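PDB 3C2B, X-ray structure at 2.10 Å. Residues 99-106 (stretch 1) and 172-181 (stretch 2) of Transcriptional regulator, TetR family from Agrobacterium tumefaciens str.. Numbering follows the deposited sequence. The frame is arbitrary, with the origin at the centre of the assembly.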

# COMPACT_ATOMS: atom_id res chain seq x y z
N ASP A 99 -2.68 -9.63 -13.78
CA ASP A 99 -1.48 -8.90 -14.24
C ASP A 99 -1.04 -7.80 -13.23
O ASP A 99 0.13 -7.68 -12.93
CB ASP A 99 -1.74 -8.25 -15.59
CG ASP A 99 -1.88 -9.24 -16.72
OD1 ASP A 99 -1.56 -10.44 -16.55
OD2 ASP A 99 -2.29 -8.80 -17.82
N LEU A 100 -1.96 -7.00 -12.75
CA LEU A 100 -1.63 -5.97 -11.72
C LEU A 100 -0.96 -6.58 -10.46
O LEU A 100 0.13 -6.15 -10.04
CB LEU A 100 -2.87 -5.15 -11.32
CG LEU A 100 -2.64 -4.09 -10.19
CD1 LEU A 100 -1.47 -3.12 -10.52
CD2 LEU A 100 -3.94 -3.26 -9.92
N LEU A 101 -1.60 -7.60 -9.90
CA LEU A 101 -1.10 -8.26 -8.71
C LEU A 101 0.32 -8.81 -8.95
O LEU A 101 1.23 -8.62 -8.14
CB LEU A 101 -2.08 -9.38 -8.34
CG LEU A 101 -3.36 -8.82 -7.71
CD1 LEU A 101 -4.49 -9.88 -7.77
CD2 LEU A 101 -3.14 -8.18 -6.27
N ASP A 102 0.47 -9.46 -10.09
CA ASP A 102 1.71 -10.03 -10.52
C ASP A 102 2.78 -8.96 -10.72
O ASP A 102 3.90 -9.15 -10.32
CB ASP A 102 1.43 -10.76 -11.82
CG ASP A 102 2.22 -11.96 -11.97
OD1 ASP A 102 2.01 -12.92 -11.19
OD2 ASP A 102 3.04 -11.96 -12.88
N VAL A 103 2.46 -7.85 -11.34
CA VAL A 103 3.42 -6.72 -11.47
C VAL A 103 3.80 -6.23 -10.03
O VAL A 103 4.97 -6.04 -9.70
CB VAL A 103 2.83 -5.56 -12.31
CG1 VAL A 103 3.49 -4.21 -11.98
CG2 VAL A 103 2.91 -5.83 -13.85
N LEU A 104 2.82 -6.00 -9.16
CA LEU A 104 3.20 -5.51 -7.81
C LEU A 104 4.08 -6.46 -7.01
O LEU A 104 4.98 -6.02 -6.27
CB LEU A 104 1.96 -5.16 -6.99
CG LEU A 104 1.09 -4.08 -7.69
CD1 LEU A 104 -0.27 -3.86 -6.96
CD2 LEU A 104 1.91 -2.73 -7.91
N ALA A 105 3.82 -7.76 -7.16
CA ALA A 105 4.51 -8.84 -6.45
C ALA A 105 5.91 -9.14 -7.02
O ALA A 105 6.63 -9.95 -6.46
CB ALA A 105 3.65 -10.11 -6.49
N GLY A 106 6.28 -8.50 -8.13
CA GLY A 106 7.60 -8.71 -8.76
C GLY A 106 8.76 -8.25 -7.87
O GLY A 106 8.65 -7.22 -7.17
N ILE A 172 -8.85 -4.80 -6.12
CA ILE A 172 -7.88 -5.83 -6.47
C ILE A 172 -6.79 -6.00 -5.38
O ILE A 172 -6.54 -7.11 -4.93
CB ILE A 172 -7.22 -5.50 -7.83
CG1 ILE A 172 -8.30 -5.41 -8.95
CG2 ILE A 172 -6.11 -6.50 -8.15
CD1 ILE A 172 -7.78 -4.64 -10.17
N VAL A 173 -6.20 -4.88 -4.96
CA VAL A 173 -4.93 -4.86 -4.24
C VAL A 173 -5.16 -4.72 -2.69
O VAL A 173 -4.37 -5.22 -1.91
CB VAL A 173 -4.04 -3.67 -4.74
CG1 VAL A 173 -2.71 -3.57 -3.93
CG2 VAL A 173 -3.69 -3.86 -6.21
N SER A 174 -6.23 -4.03 -2.29
CA SER A 174 -6.37 -3.58 -0.88
C SER A 174 -5.01 -3.19 -0.27
O SER A 174 -4.27 -2.41 -0.86
CB SER A 174 -7.10 -4.66 -0.08
OG SER A 174 -7.29 -4.27 1.25
N ASP A 175 -4.62 -3.76 0.87
CA ASP A 175 -3.31 -3.38 1.45
C ASP A 175 -2.18 -4.33 1.01
O ASP A 175 -1.12 -4.32 1.59
CB ASP A 175 -3.39 -3.32 2.99
CG ASP A 175 -3.75 -4.66 3.59
OD1 ASP A 175 -4.33 -5.53 2.88
OD2 ASP A 175 -3.47 -4.86 4.76
N LEU A 176 -2.39 -5.16 -0.01
CA LEU A 176 -1.41 -6.18 -0.29
C LEU A 176 -0.06 -5.64 -0.75
O LEU A 176 0.97 -6.27 -0.51
CB LEU A 176 -1.97 -7.17 -1.31
CG LEU A 176 -1.01 -8.29 -1.67
CD1 LEU A 176 -0.82 -9.30 -0.48
CD2 LEU A 176 -1.47 -8.98 -2.92
N HIS A 177 -0.05 -4.49 -1.44
CA HIS A 177 1.22 -3.94 -1.93
C HIS A 177 2.10 -3.49 -0.76
O HIS A 177 3.26 -3.91 -0.66
CB HIS A 177 0.98 -2.81 -2.96
CG HIS A 177 2.21 -2.40 -3.70
ND1 HIS A 177 2.29 -1.22 -4.39
CD2 HIS A 177 3.38 -3.05 -3.92
CE1 HIS A 177 3.47 -1.15 -5.01
NE2 HIS A 177 4.16 -2.25 -4.72
N VAL A 178 1.55 -2.67 0.14
CA VAL A 178 2.17 -2.36 1.45
C VAL A 178 2.65 -3.63 2.22
O VAL A 178 3.83 -3.72 2.57
CB VAL A 178 1.30 -1.35 2.32
CG1 VAL A 178 1.97 -1.06 3.65
CG2 VAL A 178 1.10 -0.04 1.61
N ARG A 179 1.79 -4.63 2.43
CA ARG A 179 2.28 -5.86 3.09
C ARG A 179 3.51 -6.51 2.44
O ARG A 179 4.42 -6.95 3.14
CB ARG A 179 1.14 -6.88 3.26
CG ARG A 179 -0.07 -6.25 4.04
CD ARG A 179 -1.18 -7.24 4.40
NE ARG A 179 -0.71 -8.25 5.34
CZ ARG A 179 -0.58 -8.08 6.67
NH1 ARG A 179 -0.11 -9.10 7.41
NH2 ARG A 179 -0.86 -6.90 7.26
N MSE A 180 3.52 -6.57 1.10
CA MSE A 180 4.61 -7.22 0.37
C MSE A 180 5.88 -6.40 0.48
O MSE A 180 6.97 -6.95 0.66
CB MSE A 180 4.22 -7.47 -1.10
CG MSE A 180 3.14 -8.56 -1.28
SE MSE A 180 2.86 -9.13 -3.13
CE MSE A 180 2.33 -7.46 -3.87
N LEU A 181 5.71 -5.10 0.45
CA LEU A 181 6.80 -4.15 0.60
C LEU A 181 7.47 -4.27 1.93
O LEU A 181 8.68 -4.09 2.04
CB LEU A 181 6.28 -2.73 0.40
CG LEU A 181 5.97 -2.34 -1.05
CD1 LEU A 181 5.33 -0.94 -1.12
CD2 LEU A 181 7.19 -2.39 -1.89
O HOH W 1 6.01 -3.74 -6.32

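Stretch 1 continues a helix that begins earlier in the chain, held by i to i+4 bonds such as Val 103 N to Asp 99 O (2.8 Å) and Leu 104 N to Leu 100 O (2.8 Å). Gly 106 follows at the N-cap position of the next helix. Stretch 2 joins two helices through a tight turn: one helix finishes at Val 173, Ser 174 leaves helical geometry with positive phi, and a new helix runs from Leu 176 to Leu 181. The turn is type II', from Val 173 to Leu 176, closed by Leu 176 N to Val 173 O at 2.7 Å. Helices 99-104 and 176-181 run in nearly the same direction, 23° apart, with axes no closer than 10.9 Å, a spacing filled by side chains. No direct hydrogen bond crosses between the stretches; the contact, 442 Å² summed over both sides, is mostly apolar packing.

At the 172-173 end, Leu 100 and Leu 101 meet the last turn of the earlier helix. Leu 100 CD2 lies 3.8 Å from Val 173 CG2 and 4.1 Å from Ile 172 CD1, while Leu 101 CG packs 3.6 Å from Ile 172 CG2. The CA-to-CB bond of Leu 101 points sideways, but its m,t rotamer brings the end of the side chain nearer, and CD2 reaches Leu 176 CD2 at 3.8 Å, so this leucine touches residues before and after the turn. Leu 100, Leu 101, Ile 172 and Val 173 are all buried, and their branched hydrocarbon side chains fill the space with no polar group left needing a partner.

Leu 104, the residue most covered by the other stretch, points toward it and uses both methyls. CD1 packs 3.5 Å from Val 173 CG2; CD2 sits over one face of the His 177 imidazole, 3.8 Å from the ring centroid and 17° off the normal, a CH-pi contact. The histidine suits this place twice over: its flat face accepts a methyl, and its NE2 bonds to water 1 (O) at 2.9 Å. That water donates from its O to Leu 104 O at 2.5 Å, making a polar bridge beside the apolar packing.

Met 180, a selenomethionine, has a long, unbranched side chain, m,t,m, that puts CE 3.9 Å from Leu 104 CB and SE 3.6 Å from Ala 105 CB, where alanine's single methyl meets the selenium closely. The side chains of Asp 102, Asp 175 and Arg 179 stay out of the contact: Asp 102 is exposed and its CA-to-CB bond points away, whereas Asp 175 and Arg 179 have hydrogen-bond partners elsewhere in the structure.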